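Local coordinates for RahU protein (Pseudomonas aeruginosa PAO1, PDB 6ZC2) that interacts with the membrane lipid ceramide phosphorylethanolamine and, like other aegerolysins, probably binds glycolipids, at residues Arg23-Gln28 and Glu45-Met50; Tyr3-Ala8 and Trp90-Lys95. One frame throughout, in Å; residues are numbered along the deposited sequence. Where two conformers were deposited one is given.

In the fold
Starting from the N terminus, the chain passes through 3-8 into strand 6-13 and then runs along strand 19-27, where interaction 1 begins. Only 17 residues on, after strands 29-34 and 41-42, the short helix 44-47 brings 45-50 back against that strand and closes the smaller loop. The larger loop closes at interaction 2, when the end of strand 83-92 returns to the start of strand 6-13, so interaction 1 is nested inside it. Interaction 2 joins the six-stranded mixed sheet to the five-stranded antiparallel one, the two layers of a beta sandwich; interaction 1 packs the end of the helix and the turn after it against the latter. Their centres lie about 18 Å apart, yet L27 and W90 touch.

Interaction 1: residues Arg23-Gln28 and Glu45-Met50; sequences RNATLQ and EEVSSM. With EDO (1,2-ethanediol), chain I.
R23 reaches M50 and S48 through a side chain that sets out in the other direction, an example of a long residue turning its tip back to a neighbouring segment. Its CB points away from the helix end; CG stands anti to the carbonyl carbon (chi1 -53°), and a bend at chi2 brings CD to 3.4 Å from S48 O. NE passes the same oxygen at longer range. At the tip, NH1 gives a hydrogen bond of 2.9 Å to M50 O, with an N-H...O angle of 132°. The donor stands well above the carbonyl plane, and the oxygen is tilted 25° from the guanidinium plane. The other amino group, NH2, turns to N51 OD1, so the guanidinium is held by two consecutive residues.

Further along the strand, A25 N donates to S48 OG at 2.9 Å, a straighter bond. S48 is the first residue to leave helical conformation, and its hydroxyl also bonds to T44 O, linking helix 44-47 with strand 19-27. A water donates to both S48 OG and A25 O. On the inner side, A25 CB meets V47 CG1 at 3.8 Å, and F32 touches both side chains. A type I turn from V47 to M50, closed by M50 N on V47 O at 3.2 Å, carries the chain out of the helix.

Chemically, the contact is a small apolar patch beside polar links made mostly to backbone groups: the positive charge of R23 is probably offset by the partial negative charge of a carbonyl and an amide oxygen, while one serine hydroxyl serves both strand and helix.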
loop_
_atom_site.group_PDB
_atom_site.type_symbol
_atom_site.label_atom_id
_atom_site.label_comp_id
_atom_site.label_asym_id
_atom_site.label_seq_id
_atom_site.Cartn_x
_atom_site.Cartn_y
_atom_site.Cartn_z
ATOM N N ARG A 23 -6.570 -2.963 -7.194
ATOM C CA ARG A 23 -7.983 -2.625 -7.343
ATOM C C ARG A 23 -8.537 -2.144 -6.007
ATOM O O ARG A 23 -7.962 -2.397 -4.945
ATOM C CB ARG A 23 -8.824 -3.832 -7.825
ATOM C CG ARG A 23 -8.316 -4.517 -9.099
ATOM C CD ARG A 23 -8.470 -3.637 -10.348
ATOM N NE ARG A 23 -7.880 -4.294 -11.513
ATOM C CZ ARG A 23 -6.716 -3.976 -12.089
ATOM N NH1 ARG A 23 -5.969 -2.944 -11.681
ATOM N NH2 ARG A 23 -6.303 -4.705 -13.114
ATOM N N ASN A 24 -9.687 -1.467 -6.064
ATOM C CA ASN A 24 -10.487 -1.212 -4.867
ATOM C C ASN A 24 -9.744 -0.352 -3.844
ATOM O O ASN A 24 -9.886 -0.537 -2.634
ATOM C CB ASN A 24 -10.961 -2.518 -4.231
ATOM C CG ASN A 24 -11.658 -3.432 -5.219
ATOM O OD1 ASN A 24 -12.184 -2.984 -6.241
ATOM N ND2 ASN A 24 -11.687 -4.723 -4.908
ATOM N N ALA A 25 -8.948 0.597 -4.323
ATOM C CA ALA A 25 -8.225 1.475 -3.412
ATOM C C ALA A 25 -9.204 2.412 -2.714
ATOM O O ALA A 25 -10.169 2.884 -3.319
ATOM C CB ALA A 25 -7.173 2.277 -4.174
ATOM N N THR A 26 -8.976 2.656 -1.425
ATOM C CA THR A 26 -9.850 3.518 -0.641
ATOM C C THR A 26 -9.018 4.268 0.386
ATOM O O THR A 26 -7.974 3.788 0.840
ATOM C CB THR A 26 -10.965 2.759 0.105
ATOM O OG1 THR A 26 -10.387 1.890 1.085
ATOM C CG2 THR A 26 -11.861 1.955 -0.844
ATOM N N LEU A 27 -9.491 5.462 0.742
ATOM C CA LEU A 27 -8.864 6.284 1.766
ATOM C C LEU A 27 -9.921 6.737 2.755
ATOM O O LEU A 27 -10.953 7.283 2.356
ATOM C CB LEU A 27 -8.218 7.531 1.169
ATOM C CG LEU A 27 -7.004 7.280 0.285
ATOM C CD1 LEU A 27 -6.655 8.545 -0.460
ATOM C CD2 LEU A 27 -5.815 6.774 1.108
ATOM N N GLN A 28 -9.659 6.514 4.040
ATOM C CA GLN A 28 -10.439 7.168 5.080
ATOM C C GLN A 28 -9.899 8.560 5.380
ATOM O O GLN A 28 -10.676 9.462 5.707
ATOM C CB GLN A 28 -10.422 6.319 6.351
ATOM C CG GLN A 28 -11.167 4.990 6.247
ATOM C CD GLN A 28 -10.418 3.938 5.437
ATOM O OE1 GLN A 28 -9.266 3.612 5.730
ATOM N NE2 GLN A 28 -11.081 3.388 4.426
ATOM N N GLU A 45 -9.255 6.307 -8.429
ATOM C CA GLU A 45 -9.546 5.542 -9.637
ATOM C C GLU A 45 -8.266 5.149 -10.370
ATOM O O GLU A 45 -8.154 4.026 -10.877
ATOM C CB GLU A 45 -10.471 6.339 -10.557
ATOM C CG GLU A 45 -11.694 6.913 -9.862
ATOM C CD GLU A 45 -11.488 8.355 -9.440
ATOM O OE1 GLU A 45 -11.172 8.585 -8.254
ATOM O OE2 GLU A 45 -11.654 9.259 -10.289
ATOM N N GLU A 46 -7.295 6.067 -10.454
ATOM C CA GLU A 46 -6.047 5.747 -11.139
ATOM C C GLU A 46 -5.247 4.693 -10.381
ATOM O O GLU A 46 -4.712 3.761 -10.994
ATOM C CB GLU A 46 -5.208 7.003 -11.391
ATOM C CG GLU A 46 -3.879 6.668 -12.074
ATOM C CD GLU A 46 -3.114 7.873 -12.606
ATOM O OE1 GLU A 46 -3.664 8.997 -12.668
ATOM O OE2 GLU A 46 -1.936 7.681 -12.971
ATOM N N VAL A 47 -5.153 4.814 -9.051
ATOM C CA VAL A 47 -4.479 3.774 -8.274
ATOM C C VAL A 47 -5.136 2.423 -8.526
ATOM O O VAL A 47 -4.456 1.400 -8.698
ATOM C CB VAL A 47 -4.473 4.133 -6.777
ATOM C CG1 VAL A 47 -3.858 2.992 -5.961
ATOM C CG2 VAL A 47 -3.717 5.438 -6.546
ATOM N N SER A 48 -6.477 2.404 -8.577
ATOM C CA SER A 48 -7.289 1.198 -8.764
ATOM C C SER A 48 -7.276 0.664 -10.201
ATOM O O SER A 48 -8.040 -0.279 -10.508
ATOM C CB SER A 48 -8.730 1.460 -8.324
ATOM O OG SER A 48 -8.799 1.847 -6.960
ATOM N N SER A 49 -6.455 1.259 -11.065
ATOM C CA SER A 49 -6.273 0.806 -12.434
ATOM C C SER A 49 -4.866 0.280 -12.693
ATOM O O SER A 49 -4.576 -0.158 -13.815
ATOM C CB SER A 49 -6.594 1.945 -13.412
ATOM O OG SER A 49 -7.903 2.454 -13.189
ATOM N N MET A 50 -3.982 0.322 -11.693
ATOM C CA MET A 50 -2.588 -0.071 -11.882
ATOM C C MET A 50 -2.448 -1.580 -12.079
ATOM O O MET A 50 -3.092 -2.375 -11.387
ATOM C CB MET A 50 -1.759 0.316 -10.652
ATOM C CG MET A 50 -1.652 1.797 -10.381
ATOM S SD MET A 50 -0.874 2.168 -8.788
ATOM C CE MET A 50 0.818 1.687 -9.095
HETATM C C1 EDO I . 0.864 6.206 -11.618
HETATM O O1 EDO I . 1.896 5.877 -10.685
HETATM C C2 EDO I . -0.093 5.027 -11.743
HETATM O O2 EDO I . -0.871 5.175 -12.936
HETATM O O HOH W 1 -11.785 2.077 -5.675
#

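Interaction 2: residues Tyr3-Ala8 and Trp90-Lys95; sequences YAEWIA and WDDPWK. With EDO (1,2-ethanediol), chain D.
I7 lays its CG2 methyl over one face of the W90 indole, a CH-pi contact 3.7 Å from the centroid of the five-membered ring and only 12° off its normal. CG1 of I7 is anti to the backbone N (chi1 -174°), and CD1 at the end of that branch packs on W90 CB at 3.7 Å. T72 OG1 takes the indole N-H.

Nearer the chain terminus, the D92 side chain crosses that of E5 at about a right angle. Its OD2 lies 3.0 Å from W6 N and accepts a hydrogen bond from I125 N. E5 bends at chi2 (81°), and its carboxylate approaches W94 CD1, with OE2 at 3.4 Å; the carboxylate and ring planes are nearly perpendicular. A water donates to E5 OE2 and W94 O, while E5 OE1 pairs with A2 N. A bound TRIS molecule accompanies this loop, hydrogen-bonded to P93 O and K95 O.

The two backbones run nearly antiparallel but belong to different sheets, so the join is made largely by side chains. W90 also packs on S62 and F32 of the mixed sheet and on F76 of its own, placing the I7-W90 end of the contact in the sandwich interior, while the W94 end lies at the surface.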
loop_
_atom_site.group_PDB
_atom_site.type_symbol
_atom_site.label_atom_id
_atom_site.label_comp_id
_atom_site.label_asym_id
_atom_site.label_seq_id
_atom_site.Cartn_x
_atom_site.Cartn_y
_atom_site.Cartn_z
ATOM N N TYR A 3 1.615 16.610 5.421
ATOM C CA TYR A 3 2.525 15.868 4.557
ATOM C C TYR A 3 3.492 14.987 5.350
ATOM O O TYR A 3 3.985 13.989 4.812
ATOM C CB TYR A 3 3.300 16.851 3.674
ATOM C CG TYR A 3 2.569 17.332 2.425
ATOM C CD1 TYR A 3 1.248 16.966 2.159
ATOM C CD2 TYR A 3 3.217 18.152 1.504
ATOM C CE1 TYR A 3 0.600 17.404 1.008
ATOM C CE2 TYR A 3 2.581 18.588 0.347
ATOM C CZ TYR A 3 1.272 18.209 0.105
ATOM O OH TYR A 3 0.621 18.631 -1.039
ATOM N N ALA A 4 3.765 15.324 6.615
ATOM C CA ALA A 4 4.726 14.563 7.411
ATOM C C ALA A 4 4.237 13.160 7.757
ATOM O O ALA A 4 5.054 12.305 8.119
ATOM C CB ALA A 4 5.096 15.330 8.682
ATOM N N GLU A 5 2.933 12.905 7.676
ATOM C CA GLU A 5 2.399 11.555 7.832
ATOM C C GLU A 5 2.286 10.945 6.438
ATOM O O GLU A 5 1.483 11.409 5.624
ATOM C CB GLU A 5 1.037 11.604 8.522
ATOM C CG GLU A 5 1.091 12.100 9.971
ATOM C CD GLU A 5 1.148 13.617 10.086
ATOM O OE1 GLU A 5 0.419 14.290 9.327
ATOM O OE2 GLU A 5 1.909 14.132 10.938
ATOM N N TRP A 6 3.100 9.927 6.151
ATOM C CA TRP A 6 3.109 9.332 4.821
ATOM C C TRP A 6 3.560 7.878 4.883
ATOM O O TRP A 6 4.278 7.460 5.802
ATOM C CB TRP A 6 3.988 10.129 3.838
ATOM C CG TRP A 6 5.472 10.113 4.164
ATOM C CD1 TRP A 6 6.123 10.924 5.056
ATOM C CD2 TRP A 6 6.481 9.254 3.601
ATOM N NE1 TRP A 6 7.462 10.623 5.088
ATOM C CE2 TRP A 6 7.708 9.599 4.210
ATOM C CE3 TRP A 6 6.465 8.228 2.649
ATOM C CZ2 TRP A 6 8.908 8.962 3.891
ATOM C CZ3 TRP A 6 7.661 7.590 2.338
ATOM C CH2 TRP A 6 8.868 7.966 2.954
ATOM N N ILE A 7 3.122 7.119 3.868
ATOM C CA ILE A 7 3.546 5.748 3.605
ATOM C C ILE A 7 3.808 5.635 2.108
ATOM O O ILE A 7 3.154 6.294 1.295
ATOM C CB ILE A 7 2.464 4.725 4.056
ATOM C CG1 ILE A 7 2.967 3.275 3.926
ATOM C CG2 ILE A 7 1.162 4.926 3.267
ATOM C CD1 ILE A 7 1.995 2.229 4.446
ATOM N N ALA A 8 4.773 4.796 1.735
ATOM C CA ALA A 8 4.987 4.448 0.335
ATOM C C ALA A 8 5.213 2.946 0.275
ATOM O O ALA A 8 6.141 2.435 0.909
ATOM C CB ALA A 8 6.169 5.222 -0.263
ATOM N N TRP A 90 -3.321 0.343 6.005
ATOM C CA TRP A 90 -2.399 1.088 6.864
ATOM C C TRP A 90 -3.141 2.185 7.621
ATOM O O TRP A 90 -4.222 2.634 7.221
ATOM C CB TRP A 90 -1.239 1.728 6.068
ATOM C CG TRP A 90 -1.724 2.827 5.155
ATOM C CD1 TRP A 90 -1.815 4.166 5.442
ATOM C CD2 TRP A 90 -2.249 2.666 3.829
ATOM N NE1 TRP A 90 -2.354 4.841 4.372
ATOM C CE2 TRP A 90 -2.631 3.945 3.373
ATOM C CE3 TRP A 90 -2.431 1.562 2.984
ATOM C CZ2 TRP A 90 -3.175 4.153 2.108
ATOM C CZ3 TRP A 90 -2.977 1.771 1.733
ATOM C CH2 TRP A 90 -3.348 3.055 1.309
ATOM N N ASP A 91 -2.510 2.643 8.707
ATOM C CA ASP A 91 -3.014 3.754 9.509
ATOM C C ASP A 91 -1.822 4.501 10.093
ATOM O O ASP A 91 -1.045 3.921 10.860
ATOM C CB ASP A 91 -3.925 3.240 10.626
ATOM C CG ASP A 91 -4.437 4.354 11.511
ATOM O OD1 ASP A 91 -4.709 5.455 10.985
ATOM O OD2 ASP A 91 -4.574 4.126 12.732
ATOM N N ASP A 92 -1.682 5.778 9.725
ATOM C CA ASP A 92 -0.584 6.648 10.154
ATOM C C ASP A 92 -1.226 7.903 10.732
ATOM O O ASP A 92 -1.449 8.885 10.007
ATOM C CB ASP A 92 0.309 6.979 8.952
ATOM C CG ASP A 92 1.533 7.814 9.311
ATOM O OD1 ASP A 92 1.661 8.261 10.475
ATOM O OD2 ASP A 92 2.370 8.023 8.403
ATOM N N PRO A 93 -1.537 7.913 12.030
ATOM C CA PRO A 93 -2.247 9.060 12.615
ATOM C C PRO A 93 -1.354 10.282 12.792
ATOM O O PRO A 93 -0.125 10.202 12.852
ATOM C CB PRO A 93 -2.719 8.539 13.982
ATOM C CG PRO A 93 -2.577 7.047 13.915
ATOM C CD PRO A 93 -1.428 6.797 12.986
ATOM N N TRP A 94 -2.016 11.438 12.897
ATOM C CA TRP A 94 -1.319 12.698 13.132
ATOM C C TRP A 94 -1.047 12.932 14.614
ATOM O O TRP A 94 0.032 13.413 14.979
ATOM C CB TRP A 94 -2.143 13.860 12.571
ATOM C CG TRP A 94 -1.612 15.220 12.934
ATOM C CD1 TRP A 94 -0.654 15.932 12.269
ATOM C CD2 TRP A 94 -2.016 16.035 14.045
ATOM N NE1 TRP A 94 -0.434 17.135 12.898
ATOM C CE2 TRP A 94 -1.257 17.223 13.989
ATOM C CE3 TRP A 94 -2.942 15.875 15.082
ATOM C CZ2 TRP A 94 -1.395 18.243 14.930
ATOM C CZ3 TRP A 94 -3.079 16.892 16.015
ATOM C CH2 TRP A 94 -2.309 18.059 15.931
ATOM N N LYS A 95 -2.011 12.611 15.473
ATOM C CA LYS A 95 -1.875 12.890 16.896
ATOM C C LYS A 95 -0.751 12.061 17.507
ATOM O O LYS A 95 -0.464 10.942 17.074
ATOM C CB LYS A 95 -3.193 12.602 17.621
ATOM C CG LYS A 95 -3.396 11.144 18.018
ATOM C CD LYS A 95 -4.823 10.878 18.480
ATOM C CE LYS A 95 -5.188 11.734 19.684
ATOM N NZ LYS A 95 -5.719 10.919 20.816
HETATM C C1 EDO D . -6.056 9.990 10.540
HETATM O O1 EDO D . -5.068 10.800 11.175
HETATM C C2 EDO D . -5.512 8.571 10.411
HETATM O O2 EDO D . -5.485 7.929 11.693
HETATM O O HOH W 2 2.313 13.426 13.532
#